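Local coordinates for B-agarase (Saccharophagus degradans, PDB 4BQ2), which hydrolyses beta-1,4-galactosidic linkages of agarose as an exo-acting beta-agarase of glycoside hydrolase family 50, at residues I17-A22 and K38-A43; L42-K47 and K180-D185; F74-V79 and I102-G107; H82-Y87 and L171-A176. All blocks are in the same frame, centred on the assembly; numbering follows the deposited sequence.

Overall arrangement
All four contacts lie in the N-terminal, carbohydrate-binding-module-like part of the chain, a strand-rich region in which no helix falls between the paired segments. Interactions 1 and 2 share L42 and A43 on strand 36-44, have centres about 7 Å apart, and each supplies a ligand to the same calcium ion. Strand 180-191 carries interaction 2 on to strand 70-79 of interaction 3, whose centre is about 10 Å away. Interaction 4 has its centre about 8 Å from that of interaction 2, and interactions 3 and 4 interlock through T84. Along the chain, interactions 3 and 4 both fall inside the loop closed by 42-47 and 180-185, so distant strands are gathered into one compact module.

Interaction 1: residues I17-A22 and K38-A43; sequences IHFLNA and KGLKLA. With CA (calcium ion), chain K.
The carbonyl oxygen of A43 is approached by two groups: a C-H of A22, with A22 CA 3.2 Å from A43 O and a bent 128° angle at the hydrogen, and the side-chain amide of Q45, which gives it a weak hydrogen bond. The contact lies in a layered beta fold consistent with the sandwich of carbohydrate-binding modules. Strand 17-20 pairs with strand 51-56, whereas A22, just past the turn at N21, opens strand 22-30, the antiparallel neighbour of strand 36-44. The chain thus appears to pass from one strand layer to the other, and apolar side chains meet there.

L42 is central to that meeting. Its CG stands anti to the backbone N (chi1 -180°), which brings the CD1 branch up to two partners: L42 CD1 lies 3.7 Å from F19 CD1 and 3.8 Å from A22 CB. The methyl meets the F19 ring at a slant. L40 comes to the same ring differently, at its edge and near its plane, with L40 CD2 4.3 Å from F19 CE1. L54 of strand 51-56 and A24 of strand 22-30 also touch F19. At the far end of 38-43 the strand serves the calcium site, completed by D7, E9, S37 and D185: K38 O binds the calcium ion at 2.3 Å, and water 1 binds it at 2.1 Å.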
loop_
_atom_site.group_PDB
_atom_site.type_symbol
_atom_site.label_atom_id
_atom_site.label_comp_id
_atom_site.label_asym_id
_atom_site.label_seq_id
_atom_site.Cartn_x
_atom_site.Cartn_y
_atom_site.Cartn_z
ATOM N N ILE A 17 -10.891 -7.244 30.695
ATOM C CA ILE A 17 -9.841 -7.253 29.671
ATOM C C ILE A 17 -9.459 -8.664 29.279
ATOM O O ILE A 17 -9.079 -9.469 30.116
ATOM C CB ILE A 17 -8.585 -6.448 30.067
ATOM C CG1 ILE A 17 -8.968 -5.003 30.407
ATOM C CG2 ILE A 17 -7.572 -6.467 28.903
ATOM C CD1 ILE A 17 -7.858 -4.216 31.062
ATOM N N HIS A 18 -9.507 -8.942 27.988
ATOM C CA HIS A 18 -9.280 -10.301 27.480
ATOM C C HIS A 18 -7.986 -10.382 26.667
ATOM O O HIS A 18 -7.654 -9.442 25.919
ATOM C CB HIS A 18 -10.501 -10.720 26.656
ATOM C CG HIS A 18 -11.794 -10.502 27.386
ATOM N ND1 HIS A 18 -12.378 -11.475 28.170
ATOM C CD2 HIS A 18 -12.567 -9.396 27.524
ATOM C CE1 HIS A 18 -13.470 -10.990 28.734
ATOM N NE2 HIS A 18 -13.605 -9.727 28.365
ATOM N N PHE A 19 -7.262 -11.492 26.817
ATOM C CA PHE A 19 -5.922 -11.616 26.239
ATOM C C PHE A 19 -5.873 -12.641 25.120
ATOM O O PHE A 19 -6.270 -13.798 25.311
ATOM C CB PHE A 19 -4.903 -11.847 27.348
ATOM C CG PHE A 19 -4.964 -10.769 28.397
ATOM C CD1 PHE A 19 -4.547 -9.464 28.087
ATOM C CD2 PHE A 19 -5.519 -11.015 29.648
ATOM C CE1 PHE A 19 -4.634 -8.445 29.031
ATOM C CE2 PHE A 19 -5.602 -10.007 30.602
ATOM C CZ PHE A 19 -5.178 -8.719 30.294
ATOM N N LEU A 20 -5.422 -12.183 23.952
ATOM C CA LEU A 20 -5.330 -12.999 22.740
ATOM C C LEU A 20 -3.887 -13.391 22.535
ATOM O O LEU A 20 -3.056 -12.532 22.207
ATOM C CB LEU A 20 -5.766 -12.209 21.504
ATOM C CG LEU A 20 -7.088 -11.458 21.476
ATOM C CD1 LEU A 20 -7.621 -11.489 20.058
ATOM C CD2 LEU A 20 -8.111 -12.057 22.424
ATOM N N ASN A 21 -3.595 -14.677 22.716
ATOM C CA ASN A 21 -2.248 -15.193 22.565
ATOM C C ASN A 21 -1.210 -14.282 23.197
ATOM O O ASN A 21 -0.220 -13.865 22.564
ATOM C CB ASN A 21 -1.966 -15.440 21.101
ATOM C CG ASN A 21 -2.669 -16.676 20.604
ATOM O OD1 ASN A 21 -2.342 -17.789 21.030
ATOM N ND2 ASN A 21 -3.627 -16.496 19.730
ATOM N N ALA A 22 -1.445 -14.008 24.475
ATOM C CA ALA A 22 -0.648 -13.086 25.228
ATOM C C ALA A 22 -0.772 -13.445 26.697
ATOM O O ALA A 22 -1.801 -13.954 27.114
ATOM C CB ALA A 22 -1.147 -11.666 24.994
ATOM N N LYS A 38 2.323 1.164 38.906
ATOM C CA LYS A 38 1.902 -0.161 38.460
ATOM C C LYS A 38 1.321 -0.088 37.044
ATOM O O LYS A 38 0.452 0.731 36.790
ATOM C CB LYS A 38 0.857 -0.740 39.416
ATOM C CG LYS A 38 1.286 -0.831 40.862
ATOM C CD LYS A 38 1.959 -2.131 41.214
ATOM C CE LYS A 38 1.579 -2.551 42.633
ATOM N NZ LYS A 38 1.233 -1.399 43.501
ATOM N N GLY A 39 1.793 -0.948 36.141
ATOM C CA GLY A 39 1.281 -0.988 34.772
ATOM C C GLY A 39 0.919 -2.417 34.338
ATOM O O GLY A 39 1.251 -3.388 35.016
ATOM N N LEU A 40 0.191 -2.514 33.236
ATOM C CA LEU A 40 -0.129 -3.815 32.655
ATOM C C LEU A 40 0.972 -4.225 31.699
ATOM O O LEU A 40 1.167 -3.593 30.628
ATOM C CB LEU A 40 -1.450 -3.749 31.915
ATOM C CG LEU A 40 -1.889 -5.078 31.281
ATOM C CD1 LEU A 40 -2.461 -6.017 32.326
ATOM C CD2 LEU A 40 -2.931 -4.739 30.236
ATOM N N LYS A 41 1.651 -5.305 32.059
ATOM C CA LYS A 41 2.695 -5.866 31.235
ATOM C C LYS A 41 2.056 -6.880 30.279
ATOM O O LYS A 41 1.429 -7.843 30.720
ATOM C CB LYS A 41 3.773 -6.544 32.083
ATOM C CG LYS A 41 4.881 -7.147 31.220
ATOM C CD LYS A 41 5.881 -7.929 32.034
ATOM C CE LYS A 41 6.919 -8.518 31.088
ATOM N NZ LYS A 41 8.179 -8.860 31.811
ATOM N N LEU A 42 2.182 -6.637 28.975
ATOM C CA LEU A 42 1.480 -7.477 27.995
ATOM C C LEU A 42 2.529 -8.185 27.144
ATOM O O LEU A 42 3.210 -7.542 26.335
ATOM C CB LEU A 42 0.508 -6.638 27.163
ATOM C CG LEU A 42 -0.306 -7.388 26.089
ATOM C CD1 LEU A 42 -1.329 -8.335 26.744
ATOM C CD2 LEU A 42 -1.000 -6.430 25.125
ATOM N N ALA A 43 2.682 -9.499 27.345
ATOM C CA ALA A 43 3.716 -10.239 26.659
ATOM C C ALA A 43 3.035 -11.116 25.592
ATOM O O ALA A 43 2.351 -12.092 25.927
ATOM C CB ALA A 43 4.540 -11.057 27.645
HETATM CA CA CA K . -0.441 2.840 37.152
HETATM O O HOH W 1 -0.990 4.817 37.528
#

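Interaction 2: residues L42-K47 and K180-D185; sequences LAMQSK and KTVIID. With CA (calcium ion), chain K.
L42 and V182 form an antiparallel hydrogen-bonded pair: L42 N donates to V182 O at 2.8 Å, almost straight at 175°, and V182 N returns a bond to L42 O at 3.0 Å. A43 and T181 follow as the non-hydrogen-bonded pair. M44 N then reaches K180 O at 2.9 Å. Beyond it the strand gives way to an inverse gamma turn centred on Q45, and a side chain takes over, K180 N making a weak hydrogen bond to S46 OG. That hydroxyl also has H178 O as a partner.

Water 2 adds a polar bridge, donating to M44 O at 2.8 Å and to K180 O at 3.0 Å while hydrogen-bonding T181 OG1. K180 O thus receives both an amide and a water.

The apolar contacts lie on the face shared by L42, M44, K180 and V182. L42 CB packs 3.8 Å from V182 CG2, and the M44 chain, bent at chi3 (-76°), brings M44 CE to 4.3 Å from V182 CG2. The same methyl also sets itself against a carbonyl, with M44 CE 3.4 Å from K180 O. Ionic links mark the ends of 180-185: K180 NZ forms a salt bridge with E631, and D185 grips the calcium ion with both carboxylate oxygens.

Strand 36-44 is flanked on its other side by strand 22-30, and strand 180-191 continues the antiparallel pairing to strand 70-79.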
loop_
_atom_site.group_PDB
_atom_site.type_symbol
_atom_site.label_atom_id
_atom_site.label_comp_id
_atom_site.label_asym_id
_atom_site.label_seq_id
_atom_site.Cartn_x
_atom_site.Cartn_y
_atom_site.Cartn_z
ATOM N N LEU A 42 2.182 -6.637 28.975
ATOM C CA LEU A 42 1.480 -7.477 27.995
ATOM C C LEU A 42 2.529 -8.185 27.144
ATOM O O LEU A 42 3.210 -7.542 26.335
ATOM C CB LEU A 42 0.508 -6.638 27.163
ATOM C CG LEU A 42 -0.306 -7.388 26.089
ATOM C CD1 LEU A 42 -1.329 -8.335 26.744
ATOM C CD2 LEU A 42 -1.000 -6.430 25.125
ATOM N N ALA A 43 2.682 -9.499 27.345
ATOM C CA ALA A 43 3.716 -10.239 26.659
ATOM C C ALA A 43 3.035 -11.116 25.592
ATOM O O ALA A 43 2.351 -12.092 25.927
ATOM C CB ALA A 43 4.540 -11.057 27.645
ATOM N N MET A 44 3.170 -10.688 24.327
ATOM C CA MET A 44 2.475 -11.296 23.181
ATOM C C MET A 44 3.342 -12.372 22.566
ATOM O O MET A 44 4.544 -12.192 22.359
ATOM C CB MET A 44 2.091 -10.219 22.126
ATOM C CG MET A 44 0.977 -9.266 22.612
ATOM S SD MET A 44 0.953 -7.638 21.824
ATOM C CE MET A 44 2.328 -6.880 22.661
ATOM N N GLN A 45 2.722 -13.512 22.298
ATOM C CA GLN A 45 3.362 -14.610 21.619
ATOM C C GLN A 45 3.178 -14.383 20.108
ATOM O O GLN A 45 2.555 -15.189 19.394
ATOM C CB GLN A 45 2.760 -15.933 22.118
ATOM C CG GLN A 45 3.194 -16.301 23.551
ATOM C CD GLN A 45 2.493 -15.501 24.651
ATOM O OE1 GLN A 45 1.258 -15.571 24.828
ATOM N NE2 GLN A 45 3.272 -14.746 25.400
ATOM N N SER A 46 3.731 -13.262 19.627
ATOM C CA SER A 46 3.496 -12.807 18.264
ATOM C C SER A 46 4.524 -13.396 17.302
ATOM O O SER A 46 4.411 -13.207 16.100
ATOM C CB SER A 46 3.487 -11.254 18.222
ATOM O OG SER A 46 4.613 -10.728 18.927
ATOM N N LYS A 47 5.546 -14.085 17.796
ATOM C CA LYS A 47 6.329 -14.889 16.848
ATOM C C LYS A 47 5.481 -16.080 16.354
ATOM O O LYS A 47 5.402 -16.313 15.137
ATOM C CB LYS A 47 7.677 -15.354 17.409
ATOM C CG LYS A 47 8.508 -16.124 16.369
ATOM C CD LYS A 47 9.890 -16.474 16.892
ATOM C CE LYS A 47 10.672 -17.234 15.820
ATOM N NZ LYS A 47 12.100 -16.815 15.885
ATOM N N LYS A 180 6.571 -9.586 20.943
ATOM C CA LYS A 180 6.555 -8.182 21.335
ATOM C C LYS A 180 6.030 -8.096 22.797
ATOM O O LYS A 180 5.126 -8.826 23.193
ATOM C CB LYS A 180 5.626 -7.348 20.416
ATOM C CG LYS A 180 5.979 -7.363 18.919
ATOM C CD LYS A 180 7.451 -7.030 18.692
ATOM C CE LYS A 180 7.888 -7.060 17.205
ATOM N NZ LYS A 180 7.131 -6.041 16.398
ATOM N N THR A 181 6.592 -7.202 23.591
ATOM C CA THR A 181 6.127 -7.010 24.988
ATOM C C THR A 181 6.016 -5.501 25.261
ATOM O O THR A 181 6.948 -4.750 24.943
ATOM C CB THR A 181 7.113 -7.640 25.996
ATOM O OG1 THR A 181 7.280 -9.031 25.694
ATOM C CG2 THR A 181 6.612 -7.481 27.483
ATOM N N VAL A 182 4.888 -5.076 25.827
ATOM C CA VAL A 182 4.696 -3.683 26.164
ATOM C C VAL A 182 4.274 -3.557 27.626
ATOM O O VAL A 182 3.840 -4.544 28.240
ATOM C CB VAL A 182 3.621 -3.018 25.272
ATOM C CG1 VAL A 182 4.062 -3.028 23.804
ATOM C CG2 VAL A 182 2.249 -3.687 25.470
ATOM N N ILE A 183 4.409 -2.334 28.163
ATOM C CA ILE A 183 3.752 -1.967 29.413
ATOM C C ILE A 183 2.765 -0.881 29.041
ATOM O O ILE A 183 3.116 0.061 28.329
ATOM C CB ILE A 183 4.715 -1.379 30.476
ATOM C CG1 ILE A 183 5.957 -2.237 30.651
ATOM C CG2 ILE A 183 4.011 -1.207 31.819
ATOM C CD1 ILE A 183 5.664 -3.658 31.058
ATOM N N ILE A 184 1.542 -1.013 29.528
ATOM C CA ILE A 184 0.454 -0.075 29.276
ATOM C C ILE A 184 0.010 0.477 30.637
ATOM O O ILE A 184 -0.097 -0.274 31.609
ATOM C CB ILE A 184 -0.732 -0.778 28.593
ATOM C CG1 ILE A 184 -0.328 -1.330 27.189
ATOM C CG2 ILE A 184 -1.941 0.156 28.490
ATOM C CD1 ILE A 184 -1.338 -2.308 26.606
ATOM N N ASP A 185 -0.258 1.774 30.709
ATOM C CA ASP A 185 -0.754 2.367 31.964
ATOM C C ASP A 185 -1.638 3.553 31.650
ATOM O O ASP A 185 -1.557 4.126 30.542
ATOM C CB ASP A 185 0.433 2.719 32.865
ATOM C CG ASP A 185 0.017 2.980 34.315
ATOM O OD1 ASP A 185 -1.177 2.801 34.647
ATOM O OD2 ASP A 185 0.875 3.413 35.111
HETATM CA CA CA K . -0.441 2.840 37.152
HETATM O O HOH W 2 6.274 -11.324 24.352
HETATM O O HOH W 1 -0.990 4.817 37.528
#

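Interaction 3: residues F74-V79 and I102-G107; sequences FDIVSV and IDIPVG
S78 makes two hydrogen bonds to successive carbonyls of the other segment. Its hydroxyl donates to I104, with S78 OG 2.6 Å from I104 O, and its amide donates to P105, with S78 N 3.1 Å from P105 O and a nearly straight 169° angle. Both donors stand above the plane of the carbonyl they reach. The hydroxyl gets there because OG is anti to the carbonyl carbon of S78 (chi1 -67°). A C-H contact runs the other way, V106 CA lying 3.4 Å from S78 O.

Apolar side chains pack beside these bonds. I76 and I104 cross at about a right angle, meeting through their methyl branches with I76 CG2 3.7 Å from I104 CG2. V106 CG2 covers S78 CB. Apart from these, V77 CG2 is set against a carbonyl oxygen, 3.3 Å from G107 O. At the outer end water 3 bridges the segments, donating to S78 O at 2.7 Å and accepting from G107 N at 2.9 Å. G107 has a positive phi of 128°, a backbone shape that glycine takes readily.

In the next shell T84 OG1 is hydrogen-bonded to S78 OG, giving the buried hydroxyl a second partner, while the backbone of T84 pairs with I104. Farther out, salt bridges tie D75 to R188 and D103 to R150.

The two strands converge at a steep angle from separate pairings. Strand 70-79 lies between strands 110-115 and 180-191, whereas strand 97-104 lies between strands 84-92 and 150-155; the contact joins them where 97-104 runs out into the loop at P105.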
loop_
_atom_site.group_PDB
_atom_site.type_symbol
_atom_site.label_atom_id
_atom_site.label_comp_id
_atom_site.label_asym_id
_atom_site.label_seq_id
_atom_site.Cartn_x
_atom_site.Cartn_y
_atom_site.Cartn_z
ATOM N N PHE A 74 -3.413 6.475 26.179
ATOM C CA PHE A 74 -2.719 5.322 26.781
ATOM C C PHE A 74 -1.266 5.710 26.977
ATOM O O PHE A 74 -0.691 6.371 26.091
ATOM C CB PHE A 74 -2.686 4.105 25.827
ATOM C CG PHE A 74 -4.008 3.708 25.248
ATOM C CD1 PHE A 74 -4.564 4.405 24.186
ATOM C CD2 PHE A 74 -4.634 2.548 25.687
ATOM C CE1 PHE A 74 -5.780 4.015 23.628
ATOM C CE2 PHE A 74 -5.863 2.149 25.152
ATOM C CZ PHE A 74 -6.420 2.872 24.115
ATOM N N ASP A 75 -0.674 5.323 28.114
ATOM C CA ASP A 75 0.786 5.411 28.287
ATOM C C ASP A 75 1.324 4.037 27.906
ATOM O O ASP A 75 0.824 3.025 28.387
ATOM C CB ASP A 75 1.187 5.743 29.739
ATOM C CG ASP A 75 0.715 7.126 30.204
ATOM O OD1 ASP A 75 0.168 7.911 29.395
ATOM O OD2 ASP A 75 0.834 7.381 31.429
ATOM N N ILE A 76 2.276 3.980 26.986
ATOM C CA ILE A 76 2.760 2.686 26.470
ATOM C C ILE A 76 4.259 2.741 26.249
ATOM O O ILE A 76 4.804 3.808 25.876
ATOM C CB ILE A 76 2.067 2.297 25.118
ATOM C CG1 ILE A 76 0.584 2.710 25.101
ATOM C CG2 ILE A 76 2.222 0.797 24.804
ATOM C CD1 ILE A 76 -0.120 2.434 23.768
ATOM N N VAL A 77 4.933 1.612 26.454
ATOM C CA VAL A 77 6.346 1.499 26.063
ATOM C C VAL A 77 6.608 0.046 25.708
ATOM O O VAL A 77 5.925 -0.827 26.232
ATOM C CB VAL A 77 7.287 1.912 27.207
ATOM C CG1 VAL A 77 7.266 0.881 28.336
ATOM C CG2 VAL A 77 8.707 2.102 26.695
ATOM N N SER A 78 7.576 -0.217 24.820
ATOM C CA SER A 78 7.963 -1.608 24.491
ATOM C C SER A 78 9.138 -1.991 25.385
ATOM O O SER A 78 9.864 -1.129 25.834
ATOM C CB SER A 78 8.379 -1.758 23.014
ATOM O OG SER A 78 7.272 -1.551 22.176
ATOM N N VAL A 79 9.290 -3.275 25.679
ATOM C CA VAL A 79 10.399 -3.719 26.512
ATOM C C VAL A 79 11.123 -4.749 25.683
ATOM O O VAL A 79 10.490 -5.441 24.887
ATOM C CB VAL A 79 9.888 -4.321 27.838
ATOM C CG1 VAL A 79 11.044 -4.802 28.700
ATOM C CG2 VAL A 79 9.064 -3.283 28.601
ATOM N N ILE A 102 0.330 3.003 15.518
ATOM C CA ILE A 102 1.575 3.752 15.739
ATOM C C ILE A 102 2.672 2.796 16.197
ATOM O O ILE A 102 2.383 1.672 16.636
ATOM C CB ILE A 102 1.355 4.912 16.763
ATOM C CG1 ILE A 102 2.512 5.904 16.733
ATOM C CG2 ILE A 102 1.122 4.368 18.171
ATOM C CD1 ILE A 102 2.661 6.571 15.388
ATOM N N ASP A 103 3.927 3.223 16.081
ATOM C CA ASP A 103 5.068 2.481 16.623
ATOM C C ASP A 103 5.205 2.795 18.104
ATOM O O ASP A 103 4.980 3.939 18.503
ATOM C CB ASP A 103 6.377 2.956 15.962
ATOM C CG ASP A 103 6.635 4.433 16.176
ATOM O OD1 ASP A 103 5.891 5.252 15.578
ATOM O OD2 ASP A 103 7.580 4.766 16.958
ATOM N N ILE A 104 5.562 1.777 18.889
ATOM C CA ILE A 104 5.862 1.917 20.309
ATOM C C ILE A 104 7.323 1.555 20.507
ATOM O O ILE A 104 7.701 0.368 20.465
ATOM C CB ILE A 104 4.984 1.021 21.212
ATOM C CG1 ILE A 104 3.499 1.074 20.798
ATOM C CG2 ILE A 104 5.243 1.379 22.668
ATOM C CD1 ILE A 104 2.811 2.457 20.875
ATOM N N PRO A 105 8.175 2.579 20.687
ATOM C CA PRO A 105 9.603 2.325 20.872
ATOM C C PRO A 105 9.916 1.720 22.231
ATOM O O PRO A 105 9.127 1.859 23.163
ATOM C CB PRO A 105 10.248 3.737 20.766
ATOM C CG PRO A 105 9.229 4.571 20.064
ATOM C CD PRO A 105 7.890 4.015 20.502
ATOM N N VAL A 106 11.046 1.022 22.308
ATOM C CA VAL A 106 11.655 0.606 23.581
ATOM C C VAL A 106 12.306 1.854 24.179
ATOM O O VAL A 106 12.760 2.719 23.437
ATOM C CB VAL A 106 12.726 -0.475 23.342
ATOM C CG1 VAL A 106 13.361 -0.920 24.643
ATOM C CG2 VAL A 106 12.126 -1.690 22.667
ATOM N N GLY A 107 12.329 1.984 25.496
ATOM C CA GLY A 107 12.974 3.152 26.094
ATOM C C GLY A 107 12.052 3.844 27.059
ATOM O O GLY A 107 11.526 3.204 27.952
HETATM O O HOH W 3 11.713 -0.014 27.505
#

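Interaction 4: residues H82-Y87 and L171-A176; sequences HSTQFY and LSVQSA
With CG anti to the carbonyl carbon in both Y87 (chi1 -71°) and Q174, and the glutamine extended beyond CG, the Q174 amide comes to lie over one face of the Y87 ring. The two planes are 18° apart, a stacked arrangement, with Q174 NE2 3.6 Å from Y87 CG. The amide is held from turning by a bond in its own plane, Q174 NE2 to S172 OG at 2.9 Å. That hydroxyl also meets water 5.

The backbones of Y87 and S172 form an antiparallel hydrogen-bonded pair: Y87 N donates to S172 O at 2.9 Å and S172 N to Y87 O at 3.0 Å. S172 O also sits at the edge of the F86 ring, 3.4 Å from F86 CD1. Over a face of that ring lies L171 CB, 3.9 Å from the centroid, in a CH-pi contact. T84 CG2 presses unusually close to V173 CG2, at 3.4 Å. Where the strands splay apart, water 4 links Q85 O to Q174 N.

L42 and M44 of strand 36-44 pack on F86, consistent with two strand layers meeting here. Strand 84-92 has strand 97-104 as its other neighbour, and strand 166-174 has strand 51-56.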
loop_
_atom_site.group_PDB
_atom_site.type_symbol
_atom_site.label_atom_id
_atom_site.label_comp_id
_atom_site.label_asym_id
_atom_site.label_seq_id
_atom_site.Cartn_x
_atom_site.Cartn_y
_atom_site.Cartn_z
ATOM N N HIS A 82 12.704 -5.307 20.594
ATOM C CA HIS A 82 11.939 -4.862 19.426
ATOM C C HIS A 82 10.913 -3.795 19.734
ATOM O O HIS A 82 10.300 -3.827 20.784
ATOM C CB HIS A 82 11.256 -6.059 18.801
ATOM C CG HIS A 82 12.208 -7.145 18.460
ATOM N ND1 HIS A 82 13.059 -7.066 17.381
ATOM C CD2 HIS A 82 12.506 -8.302 19.090
ATOM C CE1 HIS A 82 13.818 -8.147 17.341
ATOM N NE2 HIS A 82 13.497 -8.915 18.362
ATOM N N SER A 83 10.746 -2.848 18.805
ATOM C CA SER A 83 9.640 -1.912 18.867
ATOM C C SER A 83 8.395 -2.694 18.493
ATOM O O SER A 83 8.496 -3.803 17.949
ATOM C CB SER A 83 9.830 -0.722 17.907
ATOM O OG SER A 83 9.755 -1.139 16.567
ATOM N N THR A 84 7.235 -2.106 18.783
ATOM C CA THR A 84 5.938 -2.728 18.602
ATOM C C THR A 84 5.026 -1.784 17.848
ATOM O O THR A 84 4.861 -0.637 18.250
ATOM C CB THR A 84 5.277 -3.002 20.002
ATOM O OG1 THR A 84 6.163 -3.774 20.801
ATOM C CG2 THR A 84 3.946 -3.725 19.850
ATOM N N GLN A 85 4.422 -2.255 16.760
ATOM C CA GLN A 85 3.393 -1.483 16.076
ATOM C C GLN A 85 2.043 -2.004 16.594
ATOM O O GLN A 85 1.675 -3.170 16.353
ATOM C CB GLN A 85 3.485 -1.606 14.545
ATOM C CG GLN A 85 2.296 -0.933 13.854
ATOM C CD GLN A 85 2.327 -1.023 12.352
ATOM O OE1 GLN A 85 3.218 -1.664 11.770
ATOM N NE2 GLN A 85 1.311 -0.445 11.701
ATOM N N PHE A 86 1.335 -1.156 17.342
ATOM C CA PHE A 86 0.008 -1.470 17.812
ATOM C C PHE A 86 -1.042 -0.991 16.817
ATOM O O PHE A 86 -0.959 0.157 16.295
ATOM C CB PHE A 86 -0.262 -0.757 19.162
ATOM C CG PHE A 86 -0.156 -1.647 20.349
ATOM C CD1 PHE A 86 -0.441 -3.032 20.245
ATOM C CD2 PHE A 86 0.175 -1.121 21.594
ATOM C CE1 PHE A 86 -0.389 -3.853 21.370
ATOM C CE2 PHE A 86 0.238 -1.931 22.714
ATOM C CZ PHE A 86 -0.026 -3.307 22.600
ATOM N N TYR A 87 -2.035 -1.850 16.584
ATOM C CA TYR A 87 -3.258 -1.468 15.916
ATOM C C TYR A 87 -4.285 -1.214 16.990
ATOM O O TYR A 87 -4.499 -2.080 17.836
ATOM C CB TYR A 87 -3.723 -2.587 14.988
ATOM C CG TYR A 87 -2.827 -2.737 13.768
ATOM C CD1 TYR A 87 -1.713 -3.556 13.811
ATOM C CD2 TYR A 87 -3.101 -2.044 12.597
ATOM C CE1 TYR A 87 -0.869 -3.705 12.694
ATOM C CE2 TYR A 87 -2.277 -2.171 11.474
ATOM C CZ TYR A 87 -1.166 -3.001 11.537
ATOM O OH TYR A 87 -0.368 -3.129 10.413
ATOM N N LEU A 171 -6.142 -3.485 21.357
ATOM C CA LEU A 171 -4.755 -3.220 20.979
ATOM C C LEU A 171 -4.120 -4.523 20.513
ATOM O O LEU A 171 -4.027 -5.472 21.273
ATOM C CB LEU A 171 -3.951 -2.624 22.144
ATOM C CG LEU A 171 -4.194 -1.136 22.460
ATOM C CD1 LEU A 171 -3.517 -0.756 23.769
ATOM C CD2 LEU A 171 -3.722 -0.205 21.353
ATOM N N SER A 172 -3.675 -4.571 19.260
ATOM C CA SER A 172 -3.162 -5.815 18.713
ATOM C C SER A 172 -1.832 -5.666 17.994
ATOM O O SER A 172 -1.531 -4.614 17.430
ATOM C CB SER A 172 -4.162 -6.490 17.768
ATOM O OG SER A 172 -4.599 -5.626 16.698
ATOM N N VAL A 173 -1.096 -6.773 17.982
ATOM C CA VAL A 173 0.117 -6.940 17.206
ATOM C C VAL A 173 -0.124 -8.037 16.164
ATOM O O VAL A 173 -0.498 -9.162 16.532
ATOM C CB VAL A 173 1.269 -7.294 18.149
ATOM C CG1 VAL A 173 2.446 -7.909 17.405
ATOM C CG2 VAL A 173 1.711 -6.068 18.949
ATOM N N GLN A 174 0.117 -7.727 14.884
ATOM C CA GLN A 174 -0.316 -8.568 13.751
ATOM C C GLN A 174 0.852 -8.990 12.859
ATOM O O GLN A 174 1.699 -8.154 12.513
ATOM C CB GLN A 174 -1.354 -7.798 12.928
ATOM C CG GLN A 174 -2.581 -7.443 13.754
ATOM C CD GLN A 174 -3.628 -6.614 13.029
ATOM O OE1 GLN A 174 -3.683 -6.539 11.788
ATOM N NE2 GLN A 174 -4.472 -5.975 13.815
ATOM N N SER A 175 0.911 -10.281 12.497
ATOM C CA SER A 175 1.933 -10.812 11.614
ATOM C C SER A 175 3.351 -10.335 11.931
ATOM O O SER A 175 4.087 -9.920 11.040
ATOM C CB SER A 175 1.596 -10.491 10.147
ATOM O OG SER A 175 0.424 -11.210 9.764
ATOM N N ALA A 176 3.721 -10.372 13.206
ATOM C CA ALA A 176 5.063 -10.068 13.641
ATOM C C ALA A 176 6.030 -11.223 13.339
ATOM O O ALA A 176 5.592 -12.376 13.070
ATOM C CB ALA A 176 5.051 -9.753 15.137
HETATM O O HOH W 4 1.692 -5.234 14.638
HETATM O O HOH W 5 -6.634 -3.875 17.403
#